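Local atomic coordinates of DUF3828 domain-containing protein (Bacteroides thetaiotaomicron, PDB entry 3KZT), a protein that is of unknown function, belongs to the DUF3828 group and is probably made as a bacterial lipoprotein. Residues Gly29-Phe34 against Leu95-Leu100; Glu36-Ser41 against Ser55-Phe60; Pro80-Gln85 against Val107-Ala112; Arg126-Asp131 against Leu135-Thr140. All coordinates share one frame; numbering follows the deposited sequence.

Interaction 1 (Gly29-Phe34 against Leu95-Leu100)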
# COMPACT_ATOMS: atom_id res chain seq x y z
N GLY A 29 -4.68 -0.47 13.61
CA GLY A 29 -3.34 -0.52 12.96
C GLY A 29 -3.05 -1.83 12.23
O GLY A 29 -2.55 -1.82 11.12
N MSE A 30 -3.38 -2.95 12.87
CA MSE A 30 -3.23 -4.29 12.23
C MSE A 30 -4.15 -4.45 11.01
O MSE A 30 -3.72 -4.95 9.98
CB MSE A 30 -3.52 -5.40 13.24
CG MSE A 30 -3.47 -6.84 12.64
SE MSE A 30 -5.12 -7.44 11.77
CE MSE A 30 -6.27 -7.40 13.36
N ILE A 31 -5.43 -4.07 11.17
CA ILE A 31 -6.44 -4.13 10.10
C ILE A 31 -5.99 -3.28 8.89
O ILE A 31 -6.03 -3.75 7.76
CB ILE A 31 -7.86 -3.70 10.59
CG1 ILE A 31 -8.40 -4.70 11.65
CG2 ILE A 31 -8.88 -3.68 9.41
CD1 ILE A 31 -9.62 -4.18 12.46
N GLU A 32 -5.55 -2.05 9.16
CA GLU A 32 -4.95 -1.16 8.12
C GLU A 32 -3.78 -1.80 7.39
O GLU A 32 -3.70 -1.71 6.16
CB GLU A 32 -4.47 0.13 8.74
CG GLU A 32 -5.60 1.09 9.13
CD GLU A 32 -5.13 2.29 9.93
OE1 GLU A 32 -3.96 2.33 10.35
OE2 GLU A 32 -5.96 3.22 10.13
N ASP A 33 -2.87 -2.44 8.15
CA ASP A 33 -1.69 -3.15 7.57
C ASP A 33 -2.09 -4.30 6.69
O ASP A 33 -1.48 -4.51 5.64
CB ASP A 33 -0.75 -3.71 8.66
CG ASP A 33 -0.07 -2.64 9.49
OD1 ASP A 33 -0.12 -1.44 9.15
OD2 ASP A 33 0.52 -3.02 10.51
N PHE A 34 -3.08 -5.08 7.14
CA PHE A 34 -3.61 -6.18 6.33
C PHE A 34 -4.15 -5.69 4.98
O PHE A 34 -3.75 -6.21 3.94
CB PHE A 34 -4.71 -6.98 7.07
CG PHE A 34 -5.46 -7.91 6.18
CD1 PHE A 34 -4.78 -8.91 5.47
CD2 PHE A 34 -6.84 -7.78 5.98
CE1 PHE A 34 -5.46 -9.76 4.61
CE2 PHE A 34 -7.53 -8.64 5.12
CZ PHE A 34 -6.83 -9.63 4.43
N LEU A 95 -9.09 4.22 2.26
CA LEU A 95 -9.24 3.26 3.36
C LEU A 95 -9.36 3.99 4.70
O LEU A 95 -8.60 4.90 4.99
CB LEU A 95 -8.05 2.28 3.43
CG LEU A 95 -8.09 1.17 4.51
CD1 LEU A 95 -9.25 0.24 4.25
CD2 LEU A 95 -6.77 0.42 4.55
N SER A 96 -10.34 3.55 5.50
CA SER A 96 -10.64 4.13 6.81
C SER A 96 -11.20 2.99 7.65
O SER A 96 -12.17 2.37 7.26
CB SER A 96 -11.67 5.24 6.66
OG SER A 96 -12.02 5.81 7.89
N VAL A 97 -10.55 2.70 8.79
CA VAL A 97 -10.99 1.66 9.72
C VAL A 97 -11.42 2.32 11.02
O VAL A 97 -10.80 3.30 11.45
CB VAL A 97 -9.90 0.63 10.01
CG1 VAL A 97 -10.48 -0.55 10.84
CG2 VAL A 97 -9.30 0.11 8.71
N LYS A 98 -12.49 1.81 11.64
CA LYS A 98 -12.96 2.31 12.93
C LYS A 98 -13.62 1.22 13.74
O LYS A 98 -14.10 0.21 13.19
CB LYS A 98 -13.92 3.51 12.75
CG LYS A 98 -15.39 3.19 12.35
CD LYS A 98 -16.19 4.48 12.24
CE LYS A 98 -17.68 4.23 12.20
NZ LYS A 98 -18.42 5.51 12.09
N HIS A 99 -13.66 1.43 15.05
CA HIS A 99 -14.27 0.50 15.99
C HIS A 99 -15.80 0.61 15.95
O HIS A 99 -16.33 1.72 15.86
CB HIS A 99 -13.77 0.78 17.40
CG HIS A 99 -14.32 -0.14 18.43
ND1 HIS A 99 -15.10 0.31 19.47
CD2 HIS A 99 -14.21 -1.48 18.58
CE1 HIS A 99 -15.44 -0.71 20.23
NE2 HIS A 99 -14.91 -1.81 19.71
N LEU A 100 -16.48 -0.54 16.00
CA LEU A 100 -17.94 -0.60 16.07
C LEU A 100 -18.34 -0.84 17.53
O LEU A 100 -18.74 0.10 18.22
CB LEU A 100 -18.50 -1.70 15.11
CG LEU A 100 -18.38 -1.47 13.60
CD1 LEU A 100 -18.89 -2.72 12.86
CD2 LEU A 100 -19.14 -0.23 13.15
O HOH W 1 -8.30 4.26 9.42

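Interaction 2 (Glu36-Ser41 against Ser55-Phe60)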
# COMPACT_ATOMS: atom_id res chain seq x y z
N GLU A 36 -3.75 -2.77 3.33
CA GLU A 36 -2.72 -2.15 2.47
C GLU A 36 -1.80 -3.21 1.83
O GLU A 36 -1.50 -3.12 0.63
CB GLU A 36 -1.92 -1.10 3.23
CG GLU A 36 -2.74 0.17 3.45
CD GLU A 36 -2.16 1.11 4.48
OE1 GLU A 36 -0.95 1.00 4.84
OE2 GLU A 36 -2.93 1.98 4.94
N ALA A 37 -1.38 -4.21 2.62
CA ALA A 37 -0.55 -5.33 2.13
C ALA A 37 -1.32 -6.19 1.12
O ALA A 37 -0.79 -6.50 0.05
CB ALA A 37 -0.09 -6.20 3.30
N TYR A 38 -2.55 -6.55 1.47
CA TYR A 38 -3.44 -7.35 0.60
C TYR A 38 -3.75 -6.63 -0.73
O TYR A 38 -3.67 -7.24 -1.79
CB TYR A 38 -4.73 -7.70 1.34
CG TYR A 38 -5.58 -8.73 0.64
CD1 TYR A 38 -5.13 -10.04 0.50
CD2 TYR A 38 -6.86 -8.41 0.15
CE1 TYR A 38 -5.90 -11.01 -0.14
CE2 TYR A 38 -7.64 -9.37 -0.49
CZ TYR A 38 -7.16 -10.67 -0.63
OH TYR A 38 -7.91 -11.62 -1.25
N ALA A 39 -4.08 -5.34 -0.65
CA ALA A 39 -4.35 -4.50 -1.86
C ALA A 39 -3.20 -4.45 -2.85
O ALA A 39 -3.44 -4.46 -4.05
CB ALA A 39 -4.68 -3.12 -1.47
N ALA A 40 -1.96 -4.40 -2.34
CA ALA A 40 -0.76 -4.41 -3.19
C ALA A 40 -0.61 -5.71 -4.01
O ALA A 40 -0.05 -5.67 -5.10
CB ALA A 40 0.50 -4.15 -2.34
N SER A 41 -1.12 -6.84 -3.49
CA SER A 41 -1.09 -8.12 -4.23
C SER A 41 -1.91 -8.10 -5.54
O SER A 41 -1.62 -8.87 -6.45
CB SER A 41 -1.56 -9.29 -3.34
OG SER A 41 -2.96 -9.29 -3.17
N SER A 55 -0.58 -15.71 1.04
CA SER A 55 0.46 -15.51 2.13
C SER A 55 0.01 -14.49 3.17
O SER A 55 0.14 -14.72 4.37
CB SER A 55 1.80 -15.05 1.55
OG SER A 55 2.34 -15.96 0.63
N ILE A 56 -0.51 -13.36 2.69
CA ILE A 56 -1.02 -12.29 3.55
C ILE A 56 -2.24 -12.75 4.36
O ILE A 56 -2.33 -12.46 5.56
CB ILE A 56 -1.35 -11.01 2.72
CG1 ILE A 56 -0.05 -10.39 2.17
CG2 ILE A 56 -2.07 -9.98 3.56
CD1 ILE A 56 -0.29 -9.49 1.00
N LYS A 57 -3.16 -13.48 3.72
CA LYS A 57 -4.33 -14.08 4.42
C LYS A 57 -3.89 -15.11 5.47
O LYS A 57 -4.48 -15.16 6.56
CB LYS A 57 -5.33 -14.72 3.42
CG LYS A 57 -6.07 -13.69 2.58
CD LYS A 57 -6.66 -14.29 1.29
CE LYS A 57 -7.86 -15.19 1.54
NZ LYS A 57 -8.37 -15.82 0.26
N GLN A 58 -2.87 -15.90 5.16
CA GLN A 58 -2.29 -16.86 6.15
C GLN A 58 -1.68 -16.12 7.38
O GLN A 58 -1.79 -16.61 8.52
CB GLN A 58 -1.22 -17.76 5.48
CG GLN A 58 -1.75 -18.68 4.31
CD GLN A 58 -2.24 -20.05 4.71
OE1 GLN A 58 -2.52 -20.33 5.90
NE2 GLN A 58 -2.38 -20.93 3.72
N LYS A 59 -1.09 -14.93 7.14
CA LYS A 59 -0.47 -14.12 8.20
C LYS A 59 -1.51 -13.42 9.08
O LYS A 59 -1.47 -13.55 10.32
CB LYS A 59 0.49 -13.07 7.60
CG LYS A 59 1.19 -12.17 8.65
CD LYS A 59 2.40 -11.45 8.09
CE LYS A 59 3.06 -10.57 9.15
NZ LYS A 59 3.49 -11.36 10.34
N PHE A 60 -2.41 -12.67 8.45
CA PHE A 60 -3.38 -11.82 9.16
C PHE A 60 -4.73 -12.43 9.59
O PHE A 60 -5.34 -11.92 10.53
CB PHE A 60 -3.63 -10.54 8.35
CG PHE A 60 -2.46 -9.60 8.33
CD1 PHE A 60 -2.26 -8.70 9.39
CD2 PHE A 60 -1.57 -9.57 7.26
CE1 PHE A 60 -1.18 -7.81 9.39
CE2 PHE A 60 -0.49 -8.69 7.25
CZ PHE A 60 -0.30 -7.80 8.31
O HOH W 2 -10.10 -13.60 -0.57

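Interaction 3 (Pro80-Gln85 against Val107-Ala112). With SO4 (sulfate ion), chain F.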
# COMPACT_ATOMS: atom_id res chain seq x y z
N PRO A 80 -14.61 -11.69 -0.88
CA PRO A 80 -15.33 -11.15 0.30
C PRO A 80 -14.52 -10.14 1.20
O PRO A 80 -15.14 -9.35 1.93
CB PRO A 80 -15.68 -12.42 1.09
CG PRO A 80 -14.63 -13.37 0.72
CD PRO A 80 -14.39 -13.14 -0.73
N ILE A 81 -13.17 -10.19 1.12
CA ILE A 81 -12.31 -9.27 1.89
C ILE A 81 -12.51 -7.82 1.42
O ILE A 81 -12.65 -6.92 2.24
CB ILE A 81 -10.80 -9.67 1.79
CG1 ILE A 81 -10.53 -11.05 2.43
CG2 ILE A 81 -9.91 -8.61 2.49
CD1 ILE A 81 -9.14 -11.59 2.16
N ILE A 82 -12.54 -7.62 0.09
CA ILE A 82 -12.77 -6.27 -0.54
C ILE A 82 -14.21 -6.05 -1.11
O ILE A 82 -14.54 -4.92 -1.52
CB ILE A 82 -11.71 -5.95 -1.68
CG1 ILE A 82 -11.70 -7.01 -2.80
CG2 ILE A 82 -10.31 -5.85 -1.08
CD1 ILE A 82 -10.89 -6.62 -4.02
N ARG A 83 -15.05 -7.10 -1.11
CA ARG A 83 -16.41 -7.07 -1.72
C ARG A 83 -16.34 -6.56 -3.16
O ARG A 83 -17.06 -5.63 -3.55
CB ARG A 83 -17.39 -6.27 -0.86
CG ARG A 83 -17.65 -6.89 0.47
CD ARG A 83 -18.64 -6.10 1.25
NE ARG A 83 -18.98 -6.78 2.51
CZ ARG A 83 -19.93 -6.40 3.37
NH1 ARG A 83 -20.68 -5.30 3.15
NH2 ARG A 83 -20.14 -7.12 4.48
N ALA A 84 -15.44 -7.17 -3.92
CA ALA A 84 -15.17 -6.79 -5.30
C ALA A 84 -14.36 -7.89 -5.96
O ALA A 84 -13.83 -8.76 -5.27
CB ALA A 84 -14.42 -5.49 -5.34
N GLN A 85 -14.28 -7.85 -7.29
CA GLN A 85 -13.43 -8.79 -8.05
C GLN A 85 -11.97 -8.32 -8.09
O GLN A 85 -11.06 -9.14 -8.09
CB GLN A 85 -13.93 -8.93 -9.48
CG GLN A 85 -15.32 -9.55 -9.61
CD GLN A 85 -15.71 -9.83 -11.07
OE1 GLN A 85 -14.87 -9.84 -11.97
NE2 GLN A 85 -17.00 -10.06 -11.29
N VAL A 107 -14.32 -1.75 8.15
CA VAL A 107 -13.34 -1.35 7.13
C VAL A 107 -14.11 -0.63 6.01
O VAL A 107 -14.89 -1.27 5.30
CB VAL A 107 -12.59 -2.56 6.54
CG1 VAL A 107 -11.70 -2.13 5.36
CG2 VAL A 107 -11.75 -3.23 7.63
N ASN A 108 -13.88 0.68 5.88
CA ASN A 108 -14.54 1.52 4.87
C ASN A 108 -13.58 1.95 3.78
O ASN A 108 -12.45 2.33 4.07
CB ASN A 108 -15.11 2.78 5.53
CG ASN A 108 -16.18 2.46 6.54
OD1 ASN A 108 -17.24 1.97 6.19
ND2 ASN A 108 -15.89 2.72 7.83
N TYR A 109 -14.03 1.86 2.51
CA TYR A 109 -13.27 2.38 1.35
C TYR A 109 -14.24 2.57 0.17
O TYR A 109 -15.25 1.88 0.06
CB TYR A 109 -12.08 1.47 0.96
CG TYR A 109 -12.40 0.31 0.02
CD1 TYR A 109 -12.83 -0.91 0.51
CD2 TYR A 109 -12.24 0.44 -1.38
CE1 TYR A 109 -13.12 -1.98 -0.36
CE2 TYR A 109 -12.53 -0.60 -2.24
CZ TYR A 109 -12.96 -1.81 -1.73
OH TYR A 109 -13.24 -2.83 -2.59
N THR A 110 -13.91 3.51 -0.72
CA THR A 110 -14.71 3.80 -1.90
C THR A 110 -14.10 3.06 -3.10
O THR A 110 -12.93 3.30 -3.46
CB THR A 110 -14.73 5.30 -2.16
OG1 THR A 110 -15.20 5.97 -0.99
CG2 THR A 110 -15.64 5.63 -3.34
N SER A 111 -14.87 2.14 -3.69
CA SER A 111 -14.47 1.42 -4.90
C SER A 111 -14.79 2.29 -6.12
O SER A 111 -15.90 2.84 -6.20
CB SER A 111 -15.24 0.12 -5.02
OG SER A 111 -14.86 -0.55 -6.20
N ALA A 112 -13.84 2.39 -7.06
CA ALA A 112 -13.98 3.17 -8.31
C ALA A 112 -14.33 4.64 -8.07
O ALA A 112 -15.26 5.19 -8.68
CB ALA A 112 -15.00 2.51 -9.24
S SO4 F . -22.77 -6.14 6.34
O1 SO4 F . -21.97 -7.33 6.65
O2 SO4 F . -21.93 -5.11 5.73
O3 SO4 F . -23.34 -5.61 7.58
O4 SO4 F . -23.84 -6.50 5.42

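Interaction 4 (Arg126-Asp131 against Leu135-Thr140). With SO4 (sulfate ion), chain E.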
# COMPACT_ATOMS: atom_id res chain seq x y z
N ARG A 126 -14.01 -8.79 12.64
CA ARG A 126 -13.80 -9.09 14.05
C ARG A 126 -12.34 -9.48 14.29
O ARG A 126 -11.76 -10.22 13.49
CB ARG A 126 -14.73 -10.20 14.51
CG ARG A 126 -14.98 -10.17 16.01
CD ARG A 126 -15.88 -11.30 16.45
NE ARG A 126 -15.17 -12.57 16.66
CZ ARG A 126 -15.77 -13.74 16.98
NH1 ARG A 126 -17.11 -13.83 17.12
NH2 ARG A 126 -15.01 -14.83 17.15
N VAL A 127 -11.77 -9.00 15.42
CA VAL A 127 -10.35 -9.16 15.76
C VAL A 127 -10.16 -10.00 17.03
O VAL A 127 -10.89 -9.82 17.99
CB VAL A 127 -9.67 -7.76 15.99
CG1 VAL A 127 -8.24 -7.91 16.56
CG2 VAL A 127 -9.65 -6.97 14.70
N VAL A 128 -9.18 -10.92 17.01
CA VAL A 128 -8.80 -11.72 18.19
C VAL A 128 -7.33 -11.40 18.50
O VAL A 128 -6.56 -11.08 17.58
CB VAL A 128 -8.99 -13.26 17.96
CG1 VAL A 128 -8.06 -13.79 16.83
CG2 VAL A 128 -8.75 -14.04 19.25
N ASN A 129 -6.96 -11.42 19.78
CA ASN A 129 -5.56 -11.26 20.21
C ASN A 129 -5.08 -12.63 20.68
O ASN A 129 -5.67 -13.20 21.58
CB ASN A 129 -5.42 -10.22 21.32
CG ASN A 129 -3.93 -9.83 21.58
OD1 ASN A 129 -3.09 -10.66 21.89
ND2 ASN A 129 -3.64 -8.54 21.48
N VAL A 130 -4.03 -13.15 20.03
CA VAL A 130 -3.38 -14.41 20.41
C VAL A 130 -1.94 -14.08 20.81
O VAL A 130 -1.14 -13.69 19.95
CB VAL A 130 -3.39 -15.43 19.23
CG1 VAL A 130 -2.78 -16.75 19.67
CG2 VAL A 130 -4.80 -15.65 18.74
N ASP A 131 -1.64 -14.19 22.12
CA ASP A 131 -0.28 -13.95 22.71
C ASP A 131 0.41 -12.63 22.25
O ASP A 131 1.58 -12.62 21.89
CB ASP A 131 0.61 -15.18 22.46
CG ASP A 131 0.08 -16.44 23.11
OD1 ASP A 131 -0.04 -16.46 24.36
OD2 ASP A 131 -0.21 -17.41 22.39
N LEU A 135 -5.22 -10.63 15.08
CA LEU A 135 -5.62 -11.38 13.88
C LEU A 135 -7.10 -11.16 13.66
O LEU A 135 -7.83 -10.96 14.62
CB LEU A 135 -5.37 -12.88 14.07
CG LEU A 135 -3.92 -13.35 14.25
CD1 LEU A 135 -3.87 -14.80 14.66
CD2 LEU A 135 -3.14 -13.13 12.97
N ILE A 136 -7.53 -11.18 12.39
CA ILE A 136 -8.94 -11.05 12.05
C ILE A 136 -9.50 -12.48 12.10
O ILE A 136 -8.98 -13.35 11.41
CB ILE A 136 -9.16 -10.40 10.66
CG1 ILE A 136 -8.58 -8.97 10.62
CG2 ILE A 136 -10.61 -10.35 10.34
CD1 ILE A 136 -8.59 -8.32 9.26
N ASP A 137 -10.51 -12.72 12.94
CA ASP A 137 -11.13 -14.08 13.07
C ASP A 137 -12.54 -14.23 12.47
O ASP A 137 -13.07 -15.33 12.47
CB ASP A 137 -11.08 -14.58 14.53
CG ASP A 137 -11.96 -13.79 15.48
OD1 ASP A 137 -12.40 -12.66 15.16
OD2 ASP A 137 -12.21 -14.30 16.59
N ASP A 138 -13.13 -13.13 11.98
CA ASP A 138 -14.41 -13.19 11.27
C ASP A 138 -14.66 -11.92 10.43
O ASP A 138 -14.15 -10.84 10.76
CB ASP A 138 -15.58 -13.38 12.28
CG ASP A 138 -16.88 -13.86 11.61
OD1 ASP A 138 -16.84 -14.42 10.49
OD2 ASP A 138 -17.94 -13.68 12.21
N ILE A 139 -15.41 -12.07 9.33
CA ILE A 139 -15.90 -10.92 8.51
C ILE A 139 -17.34 -11.18 8.08
O ILE A 139 -17.72 -12.34 7.97
CB ILE A 139 -15.02 -10.63 7.22
CG1 ILE A 139 -15.13 -11.75 6.14
CG2 ILE A 139 -13.58 -10.40 7.59
CD1 ILE A 139 -14.38 -11.42 4.84
N THR A 140 -18.11 -10.11 7.85
CA THR A 140 -19.50 -10.19 7.27
C THR A 140 -20.36 -11.23 8.05
O THR A 140 -20.64 -12.32 7.51
CB THR A 140 -19.41 -10.52 5.77
OG1 THR A 140 -18.51 -9.58 5.16
CG2 THR A 140 -20.79 -10.43 5.06
S SO4 E . -19.78 -11.49 18.72
O1 SO4 E . -19.26 -12.43 19.71
O2 SO4 E . -19.23 -10.15 18.97
O3 SO4 E . -21.24 -11.44 18.82
O4 SO4 E . -19.40 -11.94 17.38

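Interaction 1 (Gly29-Phe34 against Leu95-Leu100)
I31 and V97 form the tight part of this contact, where the long helix 13-41 lies against the edge strand 96-101 of the antiparallel sheet. The CG2 methyl of I31 sits over the fork of the valine, 3.8 Å from V97 CG1 and 3.9 Å from V97 CG2. The far end of the isoleucine keeps to one branch, with I31 CD1 4.1 Å from V97 CG1. V97 shares its two methyls between neighbours on the helix: with CG1 anti to the backbone N (chi1 -172°), the other branch is left beside that nitrogen, where V97 CG2 touches E32 CG at 3.9 Å. I31 also packs on Y105 and V107 of strand 104-111 and on V125 and V127 of strand 119-130, so a single helix side chain meets three strands.

The other flank is looser. L95 brings only its CD2 methyl near the helix backbone, 4.1 Å from E32 O. Past CG, E32 runs on extended (chi2 172°) and carries its carboxylate beyond the valine to a water. That water donates to E32 OE2 at 2.7 Å and accepts from V97 N at 2.8 Å. Strand 104-111 is bonded to S96 and K98, so the amide of V97 points off the outer edge of the sheet within this chain.

The two segments share no direct hydrogen bond. The chemistry implies a seam that is oily toward the sheet and water-mediated at its margin. A water that donates a hydrogen bond to the carboxylate and accepts one from the amide is consistent with an ionised E32.

Interaction 2 (Glu36-Ser41 against Ser55-Phe60)
A37 and Y38 meet I56 and K57 where helices 13-41 and 47-60 form an antiparallel alpha-alpha hairpin. Over these short segments the axes approach to 9.9 Å, and their directions differ by 166°.

The apolar part belongs to I56, which points at the partner helix and uses both of its ends. Its CD1 methyl presses on backbone as much as on side chain: I56 CD1 is 3.2 Å from A37 O, which is tight, and 4.0 Å from A37 CB. With I56 CG2 anti to the backbone N (chi1 -68° for the other branch), that methyl reaches the residue after A37, lying 4.1 Å from Y38 CB. F34, one turn earlier, covers I56 as well, while A37 also touches M43 of the second subunit, so this helix is packed on more than one flank.

Y38 and K57 make a mixed contact. The aliphatic stem of the lysine slants past the ring, with K57 CD 3.7 Å from Y38 CE1. I81 of a loop packs against both side chains.

The polar bonds gather at the ends of these two. Y38 OH bonds to D79 OD2 outside the hairpin and also accepts from a water 3.0 Å away; that same water accepts from K57 NZ at 2.9 Å, linking the two helices through solvent. Within helix 13-41, S41 folds back on the chain: S41 OG donates to Y38 O at 2.6 Å, in the carbonyl plane, with a C=O...OG angle of 152°.

Interaction 3 (Pro80-Gln85 against Val107-Ala112)
Y109 holds CG between its backbone N and carbonyl carbon (chi1 86°), and this first torsion carries the ring and its hydroxyl to I82 O. The tyrosine rises from strand 104-111 toward the loop 80-85, whose R83 and A84 both face D79 in a G1 beta bulge.

At the top of the ring a single polar bond joins the two parts. Y109 OH donates to I82 O at 2.7 Å, and the carbonyl oxygen lies at the ring edge, in the plane of the ring. The C=O...OH angle is 135° and the hydroxyl is tilted a little from the carbonyl plane. The same oxygen is 3.5 Å from Y109 CE1, so it sits beside that corner of the ring. This buried hydroxyl and this buried carbonyl therefore satisfy each other, tying the irregular loop to the regular sheet.

Carbon packs round the bond. I82 CB is 3.6 Å from Y109 OH, and A84 CB approaches the same oxygen to 4.0 Å. The loop has further ties to the fold: I81 O accepts from Y35 OH of helix 13-41, and R83 O accepts from R119 NH2 of the neighbouring strand.

The side chain of R83 leads away from the tyrosine, extended from CG to NE, to a sulfate ion probably taken up from the crystallisation liquor. The anion lies at the edge of the guanidinium: R83 NH1 donates to sulfate O2 at 2.9 Å, and R83 NH2 donates to sulfate O1 at 2.8 Å.

Interaction 4 (Arg126-Asp131 against Leu135-Thr140)
L135 O takes the shortest bond here, from V128 N at 2.7 Å, and a second, weaker approach from V127 CA at 3.3 Å. Both belong to the hairpin of strands 119-130 and 133-139. A classic beta bulge interrupts its regular pairing: D137 and D138 both face R126, whose backbone N donates to D138 O at 2.8 Å while its O accepts from D137 N, also at 2.8 Å.

The bulge lets D137 turn its side chain toward the other strand. With CG lodged between its backbone N and carbonyl carbon (chi1 67°), the carboxylate meets the R126 guanidinium, whose chain bends at chi3 (82°). The arginine grips side-on: R126 NE reaches D137 OD1 at 3.2 Å, and R126 NH2 reaches D137 OD2 at 2.9 Å. The planes are 57° apart, so NH2 comes from above the carboxylate although OD2 lies in the guanidinium plane.

On that same face V128 CG1 rests 4.0 Å from L135 CB; on the other, V127 and I136 pack against M30 of helix 13-41. R126 NH1 bonds to O4 of a sulfate 3.0 Å away, which W104 NE1 also binds.

The arginine thus shares its charge between an aspartate and an anion, and its skewed salt bridge would favour an ionised D137 at the bulge.

In the fold
Helix 13-41 carries both interaction 1 and interaction 2, whose centres lie 13 Å apart. Interactions 1, 3 and 4 all reach the four-stranded antiparallel sheet, in which strands 96-101, 104-111, 119-130 and 133-139 lie in chain order. Interaction 2 falls within the chain span bounded by interaction 1; interactions 1 and 3 alternate in sequence, and interaction 4 comes last. F34 links the first two by packing on I56 and F60, and F60 O probably bonds to I136 N, joining helix 47-60 to interaction 4. Interactions 3 and 4, 19 Å apart on opposite sides of the chain's centre, meet through R83 and T140. Helices and sheet thus share one continuous core.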